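Side-chain contacts in Abbfa_003403 (Acinetobacter baumannii, PDB 4ZXH), which probably assembles peptides as a nonribosomal peptide synthetase, joining condensation, adenylation, phosphopantetheine-bearing carrier and thioesterase domains in one chain: residues P765-V770 and V821-R826; G550-G555 and D620-M625; P1130-G1135 and Q1315-P1320; R1085-N1090 and A1308-I1313. All coordinates share one frame; numbering follows the deposited sequence.

Interaction 1. Residues P765-V770 and V821-R826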
loop_
_atom_site.group_PDB
_atom_site.type_symbol
_atom_site.label_atom_id
_atom_site.label_comp_id
_atom_site.label_asym_id
_atom_site.label_seq_id
_atom_site.Cartn_x
_atom_site.Cartn_y
_atom_site.Cartn_z
ATOM N N PRO A 765 12.938 21.521 -19.466
ATOM C CA PRO A 765 12.221 22.772 -19.230
ATOM C C PRO A 765 12.426 23.713 -20.399
ATOM O O PRO A 765 13.438 23.588 -21.083
ATOM C CB PRO A 765 12.885 23.324 -17.969
ATOM C CG PRO A 765 14.272 22.781 -18.033
ATOM C CD PRO A 765 14.138 21.398 -18.619
ATOM N N THR A 766 11.491 24.638 -20.609
ATOM C CA THR A 766 11.593 25.646 -21.649
ATOM C C THR A 766 12.915 26.429 -21.540
ATOM O O THR A 766 13.471 26.888 -22.550
ATOM C CB THR A 766 10.378 26.630 -21.589
ATOM O OG1 THR A 766 9.154 25.927 -21.861
ATOM C CG2 THR A 766 10.517 27.758 -22.605
ATOM N N GLU A 767 13.430 26.555 -20.319
ATOM C CA GLU A 767 14.646 27.328 -20.055
ATOM C C GLU A 767 15.937 26.674 -20.568
ATOM O O GLU A 767 16.989 27.308 -20.557
ATOM C CB GLU A 767 14.780 27.593 -18.550
ATOM C CG GLU A 767 13.773 28.595 -17.977
ATOM C CD GLU A 767 12.430 27.967 -17.583
ATOM O OE1 GLU A 767 12.085 26.891 -18.128
ATOM O OE2 GLU A 767 11.717 28.561 -16.728
ATOM N N THR A 768 15.880 25.426 -21.016
ATOM C CA THR A 768 17.095 24.805 -21.550
ATOM C C THR A 768 16.866 24.287 -22.958
ATOM O O THR A 768 17.600 23.422 -23.450
ATOM C CB THR A 768 17.623 23.654 -20.650
ATOM O OG1 THR A 768 16.579 22.707 -20.393
ATOM C CG2 THR A 768 18.122 24.206 -19.329
ATOM N N THR A 769 15.835 24.850 -23.581
ATOM C CA THR A 769 15.493 24.691 -25.009
ATOM C C THR A 769 14.853 23.355 -25.393
ATOM O O THR A 769 15.543 22.394 -25.729
ATOM C CB THR A 769 16.711 24.915 -25.904
ATOM O OG1 THR A 769 17.343 26.141 -25.526
ATOM C CG2 THR A 769 16.293 25.006 -27.358
ATOM N N VAL A 770 13.517 23.348 -25.356
ATOM C CA VAL A 770 12.650 22.230 -25.753
ATOM C C VAL A 770 12.892 20.955 -24.943
ATOM O O VAL A 770 12.230 20.727 -23.936
ATOM C CB VAL A 770 12.785 21.900 -27.254
ATOM C CG1 VAL A 770 11.667 20.960 -27.651
ATOM C CG2 VAL A 770 12.715 23.174 -28.106
ATOM N N VAL A 821 19.080 32.620 -22.815
ATOM C CA VAL A 821 19.818 33.857 -22.594
ATOM C C VAL A 821 19.446 34.466 -21.236
ATOM O O VAL A 821 20.319 34.727 -20.387
ATOM C CB VAL A 821 19.541 34.877 -23.700
ATOM C CG1 VAL A 821 20.248 36.199 -23.387
ATOM C CG2 VAL A 821 19.952 34.319 -25.061
ATOM N N ASP A 822 18.142 34.667 -21.044
ATOM C CA ASP A 822 17.595 35.154 -19.784
ATOM C C ASP A 822 16.064 35.094 -19.757
ATOM O O ASP A 822 15.431 34.637 -20.710
ATOM C CB ASP A 822 18.067 36.583 -19.530
ATOM C CG ASP A 822 17.733 37.516 -20.668
ATOM O OD1 ASP A 822 16.699 37.307 -21.324
ATOM O OD2 ASP A 822 18.529 38.442 -20.934
ATOM N N TYR A 823 15.487 35.548 -18.647
ATOM C CA TYR A 823 14.077 35.903 -18.582
ATOM C C TYR A 823 13.924 37.357 -19.029
ATOM O O TYR A 823 14.630 38.250 -18.526
ATOM C CB TYR A 823 13.528 35.724 -17.163
ATOM C CG TYR A 823 13.365 34.289 -16.697
ATOM C CD1 TYR A 823 12.525 33.412 -17.368
ATOM C CD2 TYR A 823 14.024 33.822 -15.562
ATOM C CE1 TYR A 823 12.360 32.096 -16.941
ATOM C CE2 TYR A 823 13.860 32.510 -15.124
ATOM C CZ TYR A 823 13.032 31.652 -15.820
ATOM O OH TYR A 823 12.858 30.353 -15.395
ATOM N N TRP A 824 13.004 37.608 -19.954
ATOM C CA TRP A 824 12.894 38.934 -20.547
ATOM C C TRP A 824 12.603 40.043 -19.509
ATOM O O TRP A 824 11.537 40.072 -18.856
ATOM C CB TRP A 824 11.834 38.925 -21.651
ATOM C CG TRP A 824 11.448 40.292 -22.110
ATOM C CD1 TRP A 824 10.236 40.895 -21.950
ATOM C CD2 TRP A 824 12.287 41.242 -22.773
ATOM N NE1 TRP A 824 10.262 42.161 -22.490
ATOM C CE2 TRP A 824 11.507 42.395 -23.004
ATOM C CE3 TRP A 824 13.615 41.224 -23.211
ATOM C CZ2 TRP A 824 12.018 43.525 -23.658
ATOM C CZ3 TRP A 824 14.129 42.352 -23.850
ATOM C CH2 TRP A 824 13.328 43.487 -24.062
ATOM N N GLN A 825 13.585 40.943 -19.373
ATOM C CA GLN A 825 13.563 42.071 -18.431
ATOM C C GLN A 825 13.196 41.684 -16.996
ATOM O O GLN A 825 12.467 42.391 -16.292
ATOM C CB GLN A 825 12.646 43.157 -18.960
ATOM C CG GLN A 825 13.273 43.737 -20.205
ATOM C CD GLN A 825 12.616 44.987 -20.731
ATOM O OE1 GLN A 825 11.387 45.122 -20.747
ATOM N NE2 GLN A 825 13.446 45.921 -21.174
ATOM N N ARG A 826 13.755 40.552 -16.579
ATOM C CA ARG A 826 13.698 40.105 -15.208
ATOM C C ARG A 826 15.090 39.677 -14.756
ATOM O O ARG A 826 15.316 38.507 -14.479
ATOM C CB ARG A 826 12.713 38.955 -15.059
ATOM C CG ARG A 826 11.261 39.335 -15.286
ATOM C CD ARG A 826 10.328 38.240 -14.757
ATOM N NE ARG A 826 8.985 38.347 -15.316
ATOM C CZ ARG A 826 8.070 39.229 -14.915
ATOM N NH1 ARG A 826 8.357 40.091 -13.943
ATOM N NH2 ARG A 826 6.866 39.257 -15.491
#
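The phenol ring of Tyr823 meets Glu767 at its edge: the carboxylate oxygen OE2 lies in the ring plane beside the hydroxyl. The carboxylate itself is turned almost at right angles to the ring, with 86° between the two planes.

Tyr823 OH donates its proton to Glu767 OE2 at 2.5 Å, and the oxygen receives it on the anti lone pair, the one directed away from OE1. The methylene chain of Glu767 comes along too, with CG 3.3 Å from Tyr823 OH. The first torsion of Glu767 (chi1 -71°) sets CG beside the backbone N and near the hydroxyl, and a bend at the second (chi2 85°) then turns the carboxylate to the phenol. The CA atoms of Glu767 and Tyr823 are 8.7 Å apart, a gap that the long phenol and the glutamate span together.

Glu767 ends the sequence YGPTE, a core motif of adenylation domains, on a short 3-10 turn after strand 756-763. Tyr823 begins a type II turn that leads to Arg826, the N-cap of helix 827-833. Tyr847 of strand 846-855 packs on both partners, and Val637 lies against Tyr823.

Both side chains are buried, where a lone hydroxyl or carboxylate oxygen would be costly. The single directional bond gives the phenol an acceptor and OE2 a donor, and joins the loop after strand 756-763 to the short strand 822-823.

Interaction 2. Residues G550-G555 and D620-M625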
loop_
_atom_site.group_PDB
_atom_site.type_symbol
_atom_site.label_atom_id
_atom_site.label_comp_id
_atom_site.label_asym_id
_atom_site.label_seq_id
_atom_site.Cartn_x
_atom_site.Cartn_y
_atom_site.Cartn_z
ATOM N N GLY A 550 10.439 33.590 -41.647
ATOM C CA GLY A 550 10.430 34.928 -42.225
ATOM C C GLY A 550 10.854 35.930 -41.174
ATOM O O GLY A 550 11.724 36.772 -41.418
ATOM N N ILE A 551 10.251 35.818 -39.992
ATOM C CA ILE A 551 10.589 36.676 -38.863
ATOM C C ILE A 551 12.066 36.544 -38.505
ATOM O O ILE A 551 12.750 37.532 -38.251
ATOM C CB ILE A 551 9.736 36.338 -37.645
ATOM C CG1 ILE A 551 8.283 36.725 -37.893
ATOM C CG2 ILE A 551 10.248 37.073 -36.423
ATOM C CD1 ILE A 551 7.329 36.020 -36.955
ATOM N N TRP A 552 12.561 35.316 -38.498
ATOM C CA TRP A 552 13.965 35.090 -38.230
ATOM C C TRP A 552 14.851 35.720 -39.291
ATOM O O TRP A 552 15.901 36.268 -38.980
ATOM C CB TRP A 552 14.259 33.598 -38.135
ATOM C CG TRP A 552 13.820 33.007 -36.842
ATOM C CD1 TRP A 552 13.376 33.679 -35.734
ATOM C CD2 TRP A 552 13.773 31.618 -36.513
ATOM N NE1 TRP A 552 13.054 32.787 -34.743
ATOM C CE2 TRP A 552 13.292 31.521 -35.197
ATOM C CE3 TRP A 552 14.087 30.453 -37.208
ATOM C CZ2 TRP A 552 13.126 30.306 -34.569
ATOM C CZ3 TRP A 552 13.910 29.251 -36.581
ATOM C CH2 TRP A 552 13.428 29.185 -35.280
ATOM N N ALA A 553 14.425 35.647 -40.545
ATOM C CA ALA A 553 15.264 36.113 -41.638
ATOM C C ALA A 553 15.377 37.637 -41.636
ATOM O O ALA A 553 16.319 38.200 -42.198
ATOM C CB ALA A 553 14.732 35.622 -42.957
ATOM N N ALA A 554 14.423 38.294 -40.983
ATOM C CA ALA A 554 14.459 39.743 -40.829
ATOM C C ALA A 554 15.240 40.096 -39.574
ATOM O O ALA A 554 15.300 41.258 -39.169
ATOM C CB ALA A 554 13.050 40.320 -40.767
ATOM N N GLY A 555 15.831 39.075 -38.962
ATOM C CA GLY A 555 16.656 39.239 -37.779
ATOM C C GLY A 555 15.878 39.410 -36.487
ATOM O O GLY A 555 16.475 39.736 -35.456
ATOM N N ASP A 620 20.325 37.414 -32.951
ATOM C CA ASP A 620 20.802 36.634 -31.803
ATOM C C ASP A 620 19.673 35.852 -31.106
ATOM O O ASP A 620 19.831 34.671 -30.790
ATOM C CB ASP A 620 21.489 37.541 -30.782
ATOM C CG ASP A 620 22.863 38.014 -31.240
ATOM O OD1 ASP A 620 23.528 37.292 -32.022
ATOM O OD2 ASP A 620 23.274 39.118 -30.813
ATOM N N ILE A 621 18.548 36.518 -30.867
ATOM C CA ILE A 621 17.421 35.931 -30.149
ATOM C C ILE A 621 16.392 35.335 -31.118
ATOM O O ILE A 621 15.973 35.992 -32.078
ATOM C CB ILE A 621 16.725 36.982 -29.246
ATOM C CG1 ILE A 621 17.740 37.672 -28.342
ATOM C CG2 ILE A 621 15.665 36.347 -28.387
ATOM C CD1 ILE A 621 18.385 36.741 -27.353
ATOM N N ALA A 622 15.981 34.094 -30.866
ATOM C CA ALA A 622 15.030 33.448 -31.765
ATOM C C ALA A 622 13.570 33.633 -31.338
ATOM O O ALA A 622 12.703 33.870 -32.174
ATOM C CB ALA A 622 15.344 31.991 -31.884
ATOM N N TYR A 623 13.290 33.512 -30.047
ATOM C CA TYR A 623 11.944 33.770 -29.585
ATOM C C TYR A 623 11.888 34.045 -28.101
ATOM O O TYR A 623 12.851 33.808 -27.377
ATOM C CB TYR A 623 11.019 32.598 -29.933
ATOM C CG TYR A 623 11.448 31.241 -29.409
ATOM C CD1 TYR A 623 11.305 30.910 -28.059
ATOM C CD2 TYR A 623 11.942 30.265 -30.269
ATOM C CE1 TYR A 623 11.670 29.662 -27.582
ATOM C CE2 TYR A 623 12.315 29.007 -29.787
ATOM C CZ TYR A 623 12.176 28.722 -28.451
ATOM O OH TYR A 623 12.528 27.492 -27.970
ATOM N N VAL A 624 10.750 34.559 -27.664
ATOM C CA VAL A 624 10.464 34.746 -26.253
ATOM C C VAL A 624 9.217 33.946 -25.963
ATOM O O VAL A 624 8.122 34.343 -26.342
ATOM C CB VAL A 624 10.235 36.223 -25.891
ATOM C CG1 VAL A 624 10.091 36.378 -24.395
ATOM C CG2 VAL A 624 11.377 37.073 -26.411
ATOM N N MET A 625 9.394 32.798 -25.327
ATOM C CA MET A 625 8.306 31.860 -25.097
ATOM C C MET A 625 7.808 32.086 -23.690
ATOM O O MET A 625 8.565 31.945 -22.727
ATOM C CB MET A 625 8.793 30.411 -25.287
ATOM C CG MET A 625 7.708 29.346 -25.232
ATOM S SD MET A 625 6.710 29.270 -26.735
ATOM C CE MET A 625 7.984 29.220 -28.011
#
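An indole N-H of a helix is spent on a main-chain carbonyl of a strand, and at an irregular place: Trp552 NE1 donates to Ala622 O at 2.8 Å, and Ala622 belongs to a classic beta bulge. The bond is fairly straight, with 156° at the hydrogen. The oxygen lies close to the indole plane, at the pyrrole edge, but the donor approaches from well to one side of the C=O direction (117°) and is tilted out of the carbonyl plane.

Tryptophan suits the position because it is both long and amphipathic. With CG set beside the backbone N (chi1 -77°), the ring leaves the helix and spans the gap to the strand; its benzo edge then rests on the small methyl of Ala622, CZ2 to CB 3.9 Å. A looser contact runs edge to edge from Trp552 CZ2 to Tyr623 CD2, at 4.5 Å.

In the bulge, Ala622 and Tyr623 both face the single residue Ile639 of the adjoining strand 635-640. Across the contact, helix 543-553 ends at Ala553 in a Schellman motif: Gly555, with positive phi, sends its N to Trp552 O at 2.8 Å, and Ala556 N reaches back to Ile551 O. Both pieces belong to the adenylation domain.

Around the indole, His641 meets it edge-to-face and Phe618 lies at a steep angle to it. Ile644 of helix 641-655 touches Trp552, Ala622 and Tyr623 alike.

Interaction 3. Residues P1130-G1135 and Q1315-P1320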
loop_
_atom_site.group_PDB
_atom_site.type_symbol
_atom_site.label_atom_id
_atom_site.label_comp_id
_atom_site.label_asym_id
_atom_site.label_seq_id
_atom_site.Cartn_x
_atom_site.Cartn_y
_atom_site.Cartn_z
ATOM N N PRO A 1130 -34.280 -25.096 35.962
ATOM C CA PRO A 1130 -35.391 -24.329 35.378
ATOM C C PRO A 1130 -34.984 -23.526 34.150
ATOM O O PRO A 1130 -33.814 -23.146 34.035
ATOM C CB PRO A 1130 -35.806 -23.378 36.513
ATOM C CG PRO A 1130 -35.091 -23.859 37.730
ATOM C CD PRO A 1130 -33.856 -24.535 37.251
ATOM N N TYR A 1131 -35.940 -23.280 33.256
ATOM C CA TYR A 1131 -35.677 -22.513 32.049
ATOM C C TYR A 1131 -36.225 -21.106 32.143
ATOM O O TYR A 1131 -37.167 -20.851 32.900
ATOM C CB TYR A 1131 -36.253 -23.225 30.834
ATOM C CG TYR A 1131 -35.500 -24.483 30.550
ATOM C CD1 TYR A 1131 -34.256 -24.440 29.935
ATOM C CD2 TYR A 1131 -36.004 -25.710 30.933
ATOM C CE1 TYR A 1131 -33.540 -25.597 29.695
ATOM C CE2 TYR A 1131 -35.304 -26.864 30.694
ATOM C CZ TYR A 1131 -34.076 -26.809 30.074
ATOM O OH TYR A 1131 -33.383 -27.977 29.832
ATOM N N PHE A 1132 -35.607 -20.199 31.384
ATOM C CA PHE A 1132 -35.977 -18.793 31.387
ATOM C C PHE A 1132 -36.087 -18.359 29.927
ATOM O O PHE A 1132 -35.116 -18.411 29.181
ATOM C CB PHE A 1132 -34.947 -17.967 32.172
ATOM C CG PHE A 1132 -35.333 -16.530 32.370
ATOM C CD1 PHE A 1132 -36.668 -16.153 32.459
ATOM C CD2 PHE A 1132 -34.361 -15.543 32.440
ATOM C CE1 PHE A 1132 -37.023 -14.814 32.631
ATOM C CE2 PHE A 1132 -34.708 -14.211 32.612
ATOM C CZ PHE A 1132 -36.045 -13.843 32.708
ATOM N N LEU A 1133 -37.284 -17.954 29.520
ATOM C CA LEU A 1133 -37.620 -17.815 28.109
ATOM C C LEU A 1133 -38.230 -16.471 27.816
ATOM O O LEU A 1133 -38.793 -15.821 28.704
ATOM C CB LEU A 1133 -38.632 -18.880 27.671
ATOM C CG LEU A 1133 -38.493 -20.291 28.184
ATOM C CD1 LEU A 1133 -39.802 -20.945 28.016
ATOM C CD2 LEU A 1133 -37.449 -21.006 27.361
ATOM N N GLY A 1134 -38.188 -16.082 26.550
ATOM C CA GLY A 1134 -38.786 -14.829 26.182
ATOM C C GLY A 1134 -38.672 -14.521 24.716
ATOM O O GLY A 1134 -37.968 -15.222 23.984
ATOM N N GLY A 1135 -39.353 -13.456 24.301
ATOM C CA GLY A 1135 -39.433 -13.099 22.903
ATOM C C GLY A 1135 -40.175 -11.788 22.694
ATOM O O GLY A 1135 -41.019 -11.360 23.511
ATOM N N GLN A 1315 -35.176 -6.136 37.005
ATOM C CA GLN A 1315 -35.812 -5.919 38.304
ATOM C C GLN A 1315 -36.854 -6.998 38.635
ATOM O O GLN A 1315 -37.061 -7.339 39.799
ATOM C CB GLN A 1315 -36.456 -4.535 38.353
ATOM C CG GLN A 1315 -35.458 -3.392 38.178
ATOM C CD GLN A 1315 -36.132 -2.027 38.097
ATOM O OE1 GLN A 1315 -37.351 -1.930 37.950
ATOM N NE2 GLN A 1315 -35.338 -0.966 38.199
ATOM N N MET A 1316 -37.497 -7.539 37.604
ATOM C CA MET A 1316 -38.515 -8.571 37.783
ATOM C C MET A 1316 -37.885 -9.953 38.037
ATOM O O MET A 1316 -38.433 -10.767 38.785
ATOM C CB MET A 1316 -39.427 -8.601 36.557
ATOM C CG MET A 1316 -40.636 -9.528 36.644
ATOM S SD MET A 1316 -41.831 -9.172 37.963
ATOM C CE MET A 1316 -41.902 -7.358 37.894
ATOM N N TYR A 1317 -36.728 -10.199 37.421
ATOM C CA TYR A 1317 -35.990 -11.456 37.566
ATOM C C TYR A 1317 -34.541 -11.214 37.979
ATOM O O TYR A 1317 -33.626 -11.411 37.176
ATOM C CB TYR A 1317 -36.010 -12.257 36.255
ATOM C CG TYR A 1317 -37.402 -12.624 35.779
ATOM C CD1 TYR A 1317 -38.102 -13.682 36.360
ATOM C CD2 TYR A 1317 -38.017 -11.912 34.750
ATOM C CE1 TYR A 1317 -39.374 -14.022 35.935
ATOM C CE2 TYR A 1317 -39.290 -12.239 34.319
ATOM C CZ TYR A 1317 -39.962 -13.297 34.912
ATOM O OH TYR A 1317 -41.224 -13.627 34.479
ATOM N N PRO A 1318 -34.323 -10.812 39.239
ATOM C CA PRO A 1318 -32.970 -10.506 39.726
ATOM C C PRO A 1318 -32.030 -11.697 39.649
ATOM O O PRO A 1318 -32.475 -12.845 39.658
ATOM C CB PRO A 1318 -33.190 -10.115 41.196
ATOM C CG PRO A 1318 -34.646 -9.883 41.343
ATOM C CD PRO A 1318 -35.325 -10.735 40.312
ATOM N N ILE A 1319 -30.739 -11.403 39.567
ATOM C CA ILE A 1319 -29.691 -12.403 39.688
ATOM C C ILE A 1319 -28.606 -11.816 40.579
ATOM O O ILE A 1319 -28.230 -10.654 40.411
ATOM C CB ILE A 1319 -29.094 -12.804 38.318
ATOM C CG1 ILE A 1319 -28.559 -11.574 37.577
ATOM C CG2 ILE A 1319 -30.134 -13.508 37.467
ATOM C CD1 ILE A 1319 -27.844 -11.895 36.295
ATOM N N PRO A 1320 -28.114 -12.607 41.545
ATOM C CA PRO A 1320 -27.123 -12.181 42.547
ATOM C C PRO A 1320 -25.930 -11.376 41.998
ATOM O O PRO A 1320 -25.198 -11.816 41.107
ATOM C CB PRO A 1320 -26.657 -13.511 43.138
ATOM C CG PRO A 1320 -27.876 -14.377 43.064
ATOM C CD PRO A 1320 -28.572 -13.991 41.781
#
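Phe1132 and Tyr1317 form an inclined edge-to-face pair, the edge of the phenylalanine directed at the face of the tyrosine. Their centroids are 4.7 Å apart and the planes open at 55°, short of a perfect T.

The conformations of the two side chains explain the meeting. Phe1132 carries its ring trans to the main-chain nitrogen (chi1 -173°), straight out from the strand toward the chain end, and presents the atoms CE1 and CZ. Tyr1317 holds CG beside its own N instead, which swings the ring toward the strand, and its second torsion (chi2 -78°) turns the face to Phe1132. Phe1132 CE1 stands 3.6 Å above the tyrosine plane, over the ring centre, while Phe1132 CZ lies nearer the root of the ring, 3.4 Å from Tyr1317 CD2. The opposite face of Tyr1317 is taken by its neighbour Met1316, whose CG is 3.8 Å above the plane toward the rim, so the phenol ring is sandwiched. Aromatic residues fit here because their length spans the 9.6 Å between Phe1132 CA and Tyr1317 CA, while the flat tyrosine face gives Phe1132 a surface to pack on.

Strand 1131-1136 is an inner strand of the thioesterase's alpha/beta-hydrolase sheet and runs into what is probably the nucleophile elbow. Tyr1317 follows the last helix, 1303-1316, and both rings touch Val1161 of the adjacent strand 1157-1163; Leu1133, the next residue of the strand, packs instead on helices 1138-1152 and 1111-1125.

Interaction 4. Residues R1085-N1090 and A1308-I1313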
loop_
_atom_site.group_PDB
_atom_site.type_symbol
_atom_site.label_atom_id
_atom_site.label_comp_id
_atom_site.label_asym_id
_atom_site.label_seq_id
_atom_site.Cartn_x
_atom_site.Cartn_y
_atom_site.Cartn_z
ATOM N N ARG A 1085 -27.563 -5.094 25.019
ATOM C CA ARG A 1085 -26.539 -4.137 25.429
ATOM C C ARG A 1085 -26.879 -3.509 26.776
ATOM O O ARG A 1085 -26.011 -2.987 27.447
ATOM C CB ARG A 1085 -26.341 -3.054 24.357
ATOM C CG ARG A 1085 -25.931 -3.635 22.992
ATOM C CD ARG A 1085 -25.597 -2.606 21.943
ATOM N NE ARG A 1085 -25.169 -3.260 20.698
ATOM C CZ ARG A 1085 -25.885 -3.319 19.568
ATOM N NH1 ARG A 1085 -27.084 -2.761 19.491
ATOM N NH2 ARG A 1085 -25.404 -3.942 18.503
ATOM N N HIS A 1086 -28.134 -3.602 27.197
ATOM C CA HIS A 1086 -28.536 -2.972 28.449
ATOM C C HIS A 1086 -28.958 -3.952 29.518
ATOM O O HIS A 1086 -29.282 -3.541 30.631
ATOM C CB HIS A 1086 -29.675 -1.988 28.190
ATOM C CG HIS A 1086 -29.395 -1.054 27.061
ATOM N ND1 HIS A 1086 -28.537 0.018 27.182
ATOM C CD2 HIS A 1086 -29.817 -1.058 25.776
ATOM C CE1 HIS A 1086 -28.453 0.642 26.021
ATOM N NE2 HIS A 1086 -29.221 0.010 25.153
ATOM N N LEU A 1087 -28.982 -5.244 29.186
ATOM C CA LEU A 1087 -29.225 -6.250 30.206
ATOM C C LEU A 1087 -27.979 -6.411 31.081
ATOM O O LEU A 1087 -26.847 -6.151 30.657
ATOM C CB LEU A 1087 -29.645 -7.583 29.589
ATOM C CG LEU A 1087 -31.137 -7.671 29.209
ATOM C CD1 LEU A 1087 -31.486 -8.957 28.455
ATOM C CD2 LEU A 1087 -32.047 -7.520 30.408
ATOM N N ASN A 1088 -28.219 -6.781 32.329
ATOM C CA ASN A 1088 -27.163 -7.092 33.282
ATOM C C ASN A 1088 -26.185 -8.080 32.657
ATOM O O ASN A 1088 -26.546 -9.200 32.336
ATOM C CB ASN A 1088 -27.796 -7.646 34.562
ATOM C CG ASN A 1088 -26.787 -8.062 35.603
ATOM O OD1 ASN A 1088 -25.584 -8.109 35.353
ATOM N ND2 ASN A 1088 -27.286 -8.394 36.790
ATOM N N PRO A 1089 -24.934 -7.652 32.465
ATOM C CA PRO A 1089 -23.929 -8.468 31.764
ATOM C C PRO A 1089 -23.580 -9.816 32.436
ATOM O O PRO A 1089 -22.867 -10.612 31.826
ATOM C CB PRO A 1089 -22.700 -7.550 31.737
ATOM C CG PRO A 1089 -22.938 -6.540 32.841
ATOM C CD PRO A 1089 -24.412 -6.328 32.845
ATOM N N ASN A 1090 -24.052 -10.064 33.656
ATOM C CA ASN A 1090 -23.794 -11.340 34.312
ATOM C C ASN A 1090 -24.766 -12.449 33.899
ATOM O O ASN A 1090 -24.620 -13.594 34.313
ATOM C CB ASN A 1090 -23.827 -11.175 35.825
ATOM C CG ASN A 1090 -22.633 -10.422 36.338
ATOM O OD1 ASN A 1090 -21.520 -10.954 36.374
ATOM N ND2 ASN A 1090 -22.845 -9.171 36.731
ATOM N N ALA A 1308 -35.420 0.867 29.257
ATOM C CA ALA A 1308 -36.418 0.701 30.307
ATOM C C ALA A 1308 -36.962 -0.728 30.294
ATOM O O ALA A 1308 -37.369 -1.267 31.322
ATOM C CB ALA A 1308 -37.535 1.711 30.146
ATOM N N VAL A 1309 -36.932 -1.359 29.129
ATOM C CA VAL A 1309 -37.352 -2.755 29.021
ATOM C C VAL A 1309 -36.370 -3.679 29.732
ATOM O O VAL A 1309 -36.774 -4.530 30.520
ATOM C CB VAL A 1309 -37.483 -3.186 27.554
ATOM C CG1 VAL A 1309 -37.786 -4.661 27.469
ATOM C CG2 VAL A 1309 -38.548 -2.353 26.867
ATOM N N ALA A 1310 -35.082 -3.500 29.451
ATOM C CA ALA A 1310 -34.028 -4.274 30.106
ATOM C C ALA A 1310 -34.115 -4.140 31.609
ATOM O O ALA A 1310 -34.053 -5.143 32.333
ATOM C CB ALA A 1310 -32.637 -3.836 29.625
ATOM N N GLN A 1311 -34.259 -2.900 32.077
ATOM C CA GLN A 1311 -34.356 -2.645 33.512
ATOM C C GLN A 1311 -35.543 -3.382 34.108
ATOM O O GLN A 1311 -35.445 -3.922 35.199
ATOM C CB GLN A 1311 -34.469 -1.153 33.787
ATOM C CG GLN A 1311 -33.166 -0.386 33.649
ATOM C CD GLN A 1311 -32.277 -0.554 34.854
ATOM O OE1 GLN A 1311 -31.278 -1.260 34.802
ATOM N NE2 GLN A 1311 -32.642 0.087 35.956
ATOM N N THR A 1312 -36.658 -3.420 33.381
ATOM C CA THR A 1312 -37.858 -4.087 33.875
ATOM C C THR A 1312 -37.612 -5.575 34.019
ATOM O O THR A 1312 -37.981 -6.176 35.027
ATOM C CB THR A 1312 -39.045 -3.855 32.957
ATOM O OG1 THR A 1312 -39.413 -2.470 33.004
ATOM C CG2 THR A 1312 -40.211 -4.687 33.396
ATOM N N ILE A 1313 -36.962 -6.159 33.017
ATOM C CA ILE A 1313 -36.614 -7.576 33.047
ATOM C C ILE A 1313 -35.680 -7.870 34.204
ATOM O O ILE A 1313 -35.895 -8.828 34.942
ATOM C CB ILE A 1313 -35.945 -8.036 31.737
ATOM C CG1 ILE A 1313 -36.932 -7.959 30.578
ATOM C CG2 ILE A 1313 -35.368 -9.447 31.867
ATOM C CD1 ILE A 1313 -36.324 -8.332 29.249
#
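Leu1087 leans toward Ala1310 on the last helix of the thioesterase domain. From CB, its first torsion (chi1 -82°) sets CG on the helix side, 4.1 Å from Ala1310 CB. Beyond CG the branch CD2 does the touching: it lies 3.8 Å from Ala1310 CB, passes beside Ala1310 O, and reaches Ile1313 CG2 at 4.1 Å. This methyl lies between Ala1310 and Ile1313, about one helical turn apart, a small residue that lets the leucine come close and a branched one that flanks it.

The backbone comes just as near. His1086 O sits 3.5 Å from Ala1310 CB, and His1086 CB meets the same methyl at 3.8 Å; with the CA atoms of Leu1087 and Ala1310 only 5.2 Å apart, alanine is well suited to the spot. The imidazole of His1086 finds its polar partner in Glu1082, through NE2.

This is packing of the alpha/beta-hydrolase fold, where the connection leaving helix 1081-1086 for strand 1093-1096 passes over helix 1303-1316. An Asx turn shapes the connection: Asn1088 OD1 accepts from Asn1090 N at 3.0 Å, the donor standing above the carbonyl plane. Asn1090 ND2 is a second donor to the same oxygen, in that plane and on a lone pair. Asn1088 N in turn bonds to Asp1314 OD2, a polar tie to the helix beside the apolar one. Ile1313 also packs on Val1161 of the sheet strand 1157-1163.

In the fold
Along the chain, interaction 2 comes first, joining helix 543-553 to strand 621-627 and closing before interaction 1 opens. Interaction 1 then links the loop after strand 756-763 to strand 822-823. The two are in series yet adjacent, since strands 621-627 and 822-823 flank 635-640 in one three-stranded sheet; Val821 packs on Ile621 and Trp824 on Val624. In the thioesterase domain, interactions 4 and 3 both close on helix 1303-1316 and its tail, and they cross because their segments alternate along the chain: 1085-1090, 1130-1135, 1308-1313, 1315-1320. Ile1319 touches Asn1088 between them. The pairs lie far apart: the centres of interactions 1 and 3 are about 87 Å from each other.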